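Local coordinates for CBS domain containing membrane protein (Sphaerobacter thermophilus, PDB 4ESY) that is the C-terminal CBS-domain pair of a membrane protein and, like other CBS pairs, probably senses a small regulatory ligand such as an adenine nucleotide, at residues 16-19 and 20-24; 73-77 and 78-82. All blocks are in the same frame, centred on the assembly; numbering follows the deposited sequence.

In the fold
The two contacts come one after the other along the chain and on opposite sides of its centre, each about 17 Å from it; their centres lie 34 Å apart and their nearest atoms about 20 Å. Contact 1 (16-24) follows helix 2-17 and leads towards strand 31-32, but it packs on helix 124-134 and strands 138-143 and 146-152 of the second CBS motif. Contact 2 (73-82) follows strand 61-64 and runs into helix 83-86, held by helices 37-46 and 92-102. Each contains one turn with helical backbone angles, 20-23 and 78-81, and both lie against the second chain, contact 2 with a salt bridge from Glu81.

Contact 1: 16-19 and 20-24; sequences RQVP and IRDIL
Pro19 and Asp22 meet across a single helical turn, residues 20-23, in the loop that links helix 2-17 to strand 31-32 of this CBS-domain pair. The tight part is at the backbone: Pro19 O accepts from Asp22 N at 2.9 Å, the N-H...O angle 149°. One step on, Ile23 N is bonded to Ile20 O at 2.8 Å. Over this turn the side chain of Asp22 leans back on the proline, because CG lies beside its own backbone N (chi1 -79°); OD2 then rests 3.5 Å from Pro19 CD and 3.6 Å from Pro19 CG, a carboxylate oxygen against ring CH groups. From the residue before the proline, Val18 sends CG1, anti to its backbone N (chi1 171°), to 3.8 Å from Asp22 CB. A glycine in place of Pro19 would probably leave the Asp22 carboxylate without the ring it rests on and set the chain before the turn free to flex. Farther in, Ile20 packs on Ile127 and Val141 and Val18 on Val124, fastening the turn to the second CBS motif. On the side facing the second chain, Asp22 OD1 makes a long, weak ion pair with a basic side chain of that chain.

The solvent side is looser. Arg21 is exposed, its chain bent at chi3, and reaches past the proline towards Pro120 and Glu121. The guanidinium meets the ring obliquely, Arg21 NH2 lying 4.0 Å from Pro19 CB.

Contact 2: 73-77 and 78-82; sequences GSIPF and WIYEA
Ile75 CG2 touches two neighbouring side chains of the helical turn 78-81, in the loop of the CBS-domain pair that runs from strand 61-64 to helix 83-86: it lies 4.0 Å from Ile79 CG2 and 4.1 Å from Tyr80 CE2. Ile79 CG2 also lies over one face of the Tyr80 ring, nearer its periphery, so the three side chains form one apolar cluster. On another side of the turn the edge of the Phe77 ring meets Glu81: OE1 lies in the ring plane, 3.7 Å from CE2, with ring and carboxylate planes 68° apart. The ring gets there because Phe77 CG is anti to the backbone N (chi1 -180°). That same OE1 makes a salt bridge to a basic side chain of another chain, which probably fixes the carboxylate at the ring edge.

Behind these side chains the backbone sets the turn. Ile79 N is bonded to Pro76 O and Tyr80 N to Phe77 O, each at 3.0 Å, and Trp78 O accepts from both Glu81 N and Ala82 N. Farther out, Ile79 packs on Val95, Leu98 and Phe99 of helix 92-102, while Phe77 stacks edge-to-face with Phe70 and touches Met44 and Leu45 of helix 37-46. Ala82 is the N-cap residue of helix 83-86, and its CB sits centrally on one face of the Trp78 ring, 3.6 Å from the ring plane.

Contact 1: 16-19 and 20-24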
loop_
_atom_site.group_PDB
_atom_site.type_symbol
_atom_site.label_atom_id
_atom_site.label_comp_id
_atom_site.label_asym_id
_atom_site.label_seq_id
_atom_site.Cartn_x
_atom_site.Cartn_y
_atom_site.Cartn_z
ATOM N N ARG B 16 -5.521 20.564 -5.309
ATOM C CA ARG B 16 -6.875 20.148 -4.910
ATOM C C ARG B 16 -7.919 20.235 -6.035
ATOM O O ARG B 16 -8.970 19.590 -5.959
ATOM C CB ARG B 16 -7.389 20.957 -3.731
ATOM C CG ARG B 16 -6.715 20.647 -2.417
ATOM C CD ARG B 16 -7.329 21.524 -1.351
ATOM N NE ARG B 16 -8.786 21.367 -1.308
ATOM C CZ ARG B 16 -9.433 20.508 -0.518
ATOM N NH1 ARG B 16 -10.763 20.455 -0.540
ATOM N NH2 ARG B 16 -8.752 19.709 0.296
ATOM N N GLN B 17 -7.627 21.008 -7.072
ATOM C CA GLN B 17 -8.592 21.204 -8.147
ATOM C C GLN B 17 -8.399 20.253 -9.308
ATOM O O GLN B 17 -9.211 20.224 -10.211
ATOM C CB GLN B 17 -8.584 22.651 -8.650
ATOM C CG GLN B 17 -9.087 23.645 -7.592
ATOM C CD GLN B 17 -10.447 23.249 -6.996
ATOM O OE1 GLN B 17 -10.596 23.143 -5.780
ATOM N NE2 GLN B 17 -11.443 23.034 -7.859
ATOM N N VAL B 18 -7.327 19.469 -9.282
ATOM C CA VAL B 18 -7.117 18.420 -10.291
ATOM C C VAL B 18 -8.290 17.421 -10.342
ATOM O O VAL B 18 -8.719 16.909 -9.317
ATOM C CB VAL B 18 -5.825 17.663 -9.953
ATOM C CG1 VAL B 18 -5.654 16.399 -10.829
ATOM C CG2 VAL B 18 -4.605 18.622 -10.036
ATOM N N PRO B 19 -8.833 17.141 -11.534
ATOM C CA PRO B 19 -9.957 16.185 -11.471
ATOM C C PRO B 19 -9.453 14.766 -11.252
ATOM O O PRO B 19 -8.370 14.409 -11.725
ATOM C CB PRO B 19 -10.651 16.319 -12.836
ATOM C CG PRO B 19 -9.615 16.953 -13.740
ATOM C CD PRO B 19 -8.691 17.774 -12.854
ATOM N N ILE B 20 -10.232 13.991 -10.505
ATOM C CA ILE B 20 -9.935 12.582 -10.258
ATOM C C ILE B 20 -9.485 11.814 -11.485
ATOM O O ILE B 20 -8.502 11.083 -11.429
ATOM C CB ILE B 20 -11.140 11.834 -9.623
ATOM C CG1 ILE B 20 -11.289 12.268 -8.181
ATOM C CG2 ILE B 20 -10.890 10.332 -9.607
ATOM C CD1 ILE B 20 -9.982 12.112 -7.460
ATOM N N ARG B 21 -10.188 11.981 -12.595
ATOM C CA ARG B 21 -9.861 11.184 -13.781
ATOM C C ARG B 21 -8.387 11.361 -14.208
ATOM O O ARG B 21 -7.819 10.478 -14.841
ATOM C CB ARG B 21 -10.841 11.438 -14.940
ATOM C CG ARG B 21 -10.296 12.326 -16.052
ATOM C CD ARG B 21 -11.403 12.878 -16.942
ATOM N NE ARG B 21 -11.752 14.236 -16.535
ATOM C CZ ARG B 21 -12.989 14.650 -16.287
ATOM N NH1 ARG B 21 -14.014 13.810 -16.424
ATOM N NH2 ARG B 21 -13.197 15.907 -15.904
ATOM N N ASP B 22 -7.763 12.475 -13.808
ATOM C CA ASP B 22 -6.349 12.732 -14.117
ATOM C C ASP B 22 -5.384 11.859 -13.298
ATOM O O ASP B 22 -4.252 11.679 -13.687
ATOM C CB ASP B 22 -5.992 14.208 -13.913
ATOM C CG ASP B 22 -6.436 15.088 -15.066
ATOM O OD1 ASP B 22 -6.945 14.569 -16.087
ATOM O OD2 ASP B 22 -6.253 16.316 -14.962
ATOM N N ILE B 23 -5.829 11.327 -12.164
ATOM C CA ILE B 23 -4.951 10.500 -11.359
ATOM C C ILE B 23 -5.196 9.009 -11.554
ATOM O O ILE B 23 -4.429 8.189 -11.034
ATOM C CB ILE B 23 -4.962 10.860 -9.855
ATOM C CG1 ILE B 23 -6.231 10.382 -9.151
ATOM C CG2 ILE B 23 -4.796 12.369 -9.669
ATOM C CD1 ILE B 23 -6.190 10.616 -7.607
ATOM N N LEU B 24 -6.227 8.660 -12.322
ATOM C CA LEU B 24 -6.478 7.262 -12.652
ATOM C C LEU B 24 -5.627 6.875 -13.842
ATOM O O LEU B 24 -6.100 6.880 -14.971
ATOM C CB LEU B 24 -7.955 7.041 -12.986
ATOM C CG LEU B 24 -8.862 7.300 -11.791
ATOM C CD1 LEU B 24 -10.333 7.123 -12.178
ATOM C CD2 LEU B 24 -8.479 6.371 -10.625
#

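Contact 2: 73-77 and 78-82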
loop_
_atom_site.group_PDB
_atom_site.type_symbol
_atom_site.label_atom_id
_atom_site.label_comp_id
_atom_site.label_asym_id
_atom_site.label_seq_id
_atom_site.Cartn_x
_atom_site.Cartn_y
_atom_site.Cartn_z
ATOM N N GLY B 73 -12.671 -15.412 5.151
ATOM C CA GLY B 73 -13.006 -16.810 4.898
ATOM C C GLY B 73 -11.970 -17.750 5.482
ATOM O O GLY B 73 -11.878 -18.916 5.094
ATOM N N SER B 74 -11.171 -17.235 6.404
ATOM C CA SER B 74 -10.123 -18.027 7.052
ATOM C C SER B 74 -9.049 -18.541 6.114
ATOM O O SER B 74 -8.466 -19.590 6.370
ATOM C CB SER B 74 -10.718 -19.209 7.837
ATOM O OG SER B 74 -11.638 -18.738 8.788
ATOM N N ILE B 75 -8.772 -17.795 5.042
ATOM C CA ILE B 75 -7.694 -18.149 4.126
ATOM C C ILE B 75 -6.681 -17.000 4.130
ATOM O O ILE B 75 -7.044 -15.841 3.909
ATOM C CB ILE B 75 -8.212 -18.253 2.663
ATOM C CG1 ILE B 75 -9.332 -19.284 2.537
ATOM C CG2 ILE B 75 -7.094 -18.576 1.696
ATOM C CD1 ILE B 75 -10.098 -19.139 1.197
ATOM N N PRO B 76 -5.399 -17.321 4.358
ATOM C CA PRO B 76 -4.395 -16.268 4.275
ATOM C C PRO B 76 -4.045 -16.076 2.782
ATOM O O PRO B 76 -3.632 -17.018 2.097
ATOM C CB PRO B 76 -3.204 -16.869 5.044
ATOM C CG PRO B 76 -3.315 -18.358 4.777
ATOM C CD PRO B 76 -4.796 -18.661 4.517
ATOM N N PHE B 77 -4.198 -14.864 2.278
ATOM C CA PHE B 77 -3.899 -14.616 0.858
ATOM C C PHE B 77 -2.490 -15.116 0.468
ATOM O O PHE B 77 -2.248 -15.529 -0.672
ATOM C CB PHE B 77 -4.078 -13.138 0.532
ATOM C CG PHE B 77 -3.798 -12.793 -0.913
ATOM C CD1 PHE B 77 -4.837 -12.743 -1.846
ATOM C CD2 PHE B 77 -2.518 -12.539 -1.336
ATOM C CE1 PHE B 77 -4.578 -12.417 -3.194
ATOM C CE2 PHE B 77 -2.250 -12.218 -2.698
ATOM C CZ PHE B 77 -3.290 -12.166 -3.610
ATOM N N TRP B 78 -1.574 -15.144 1.430
ATOM C CA TRP B 78 -0.179 -15.495 1.110
ATOM C C TRP B 78 -0.043 -16.910 0.559
ATOM O O TRP B 78 0.919 -17.210 -0.138
ATOM C CB TRP B 78 0.743 -15.341 2.346
ATOM C CG TRP B 78 2.108 -14.856 1.962
ATOM C CD1 TRP B 78 2.397 -13.871 1.054
ATOM C CD2 TRP B 78 3.372 -15.382 2.406
ATOM N NE1 TRP B 78 3.768 -13.723 0.946
ATOM C CE2 TRP B 78 4.385 -14.639 1.764
ATOM C CE3 TRP B 78 3.741 -16.395 3.300
ATOM C CZ2 TRP B 78 5.757 -14.887 1.972
ATOM C CZ3 TRP B 78 5.100 -16.637 3.522
ATOM C CH2 TRP B 78 6.091 -15.878 2.865
ATOM N N ILE B 79 -1.014 -17.768 0.868
ATOM C CA ILE B 79 -1.002 -19.119 0.348
ATOM C C ILE B 79 -0.906 -19.159 -1.189
ATOM O O ILE B 79 -0.301 -20.080 -1.766
ATOM C CB ILE B 79 -2.210 -19.921 0.845
ATOM C CG1 ILE B 79 -1.926 -21.377 0.659
ATOM C CG2 ILE B 79 -3.535 -19.531 0.113
ATOM C CD1 ILE B 79 -2.898 -22.224 1.365
ATOM N N TYR B 80 -1.459 -18.144 -1.846
ATOM C CA TYR B 80 -1.402 -18.071 -3.318
ATOM C C TYR B 80 -0.058 -17.541 -3.837
ATOM O O TYR B 80 0.267 -17.705 -5.015
ATOM C CB TYR B 80 -2.589 -17.242 -3.887
ATOM C CG TYR B 80 -3.928 -17.883 -3.568
ATOM C CD1 TYR B 80 -4.376 -18.992 -4.289
ATOM C CD2 TYR B 80 -4.745 -17.385 -2.555
ATOM C CE1 TYR B 80 -5.574 -19.599 -3.986
ATOM C CE2 TYR B 80 -5.954 -17.992 -2.247
ATOM C CZ TYR B 80 -6.363 -19.082 -2.967
ATOM O OH TYR B 80 -7.550 -19.691 -2.661
ATOM N N GLU B 81 0.735 -16.912 -2.972
ATOM C CA GLU B 81 2.062 -16.427 -3.385
ATOM C C GLU B 81 3.209 -17.338 -2.980
ATOM O O GLU B 81 4.223 -17.407 -3.667
ATOM C CB GLU B 81 2.363 -15.051 -2.777
ATOM C CG GLU B 81 1.386 -13.966 -3.142
ATOM C CD GLU B 81 1.846 -12.571 -2.681
ATOM O OE1 GLU B 81 1.315 -12.076 -1.680
ATOM O OE2 GLU B 81 2.720 -11.956 -3.317
ATOM N N ALA B 82 3.075 -18.001 -1.838
ATOM C CA ALA B 82 4.216 -18.681 -1.247
ATOM C C ALA B 82 3.782 -19.923 -0.519
ATOM O O ALA B 82 4.096 -20.057 0.649
ATOM C CB ALA B 82 4.927 -17.728 -0.260
#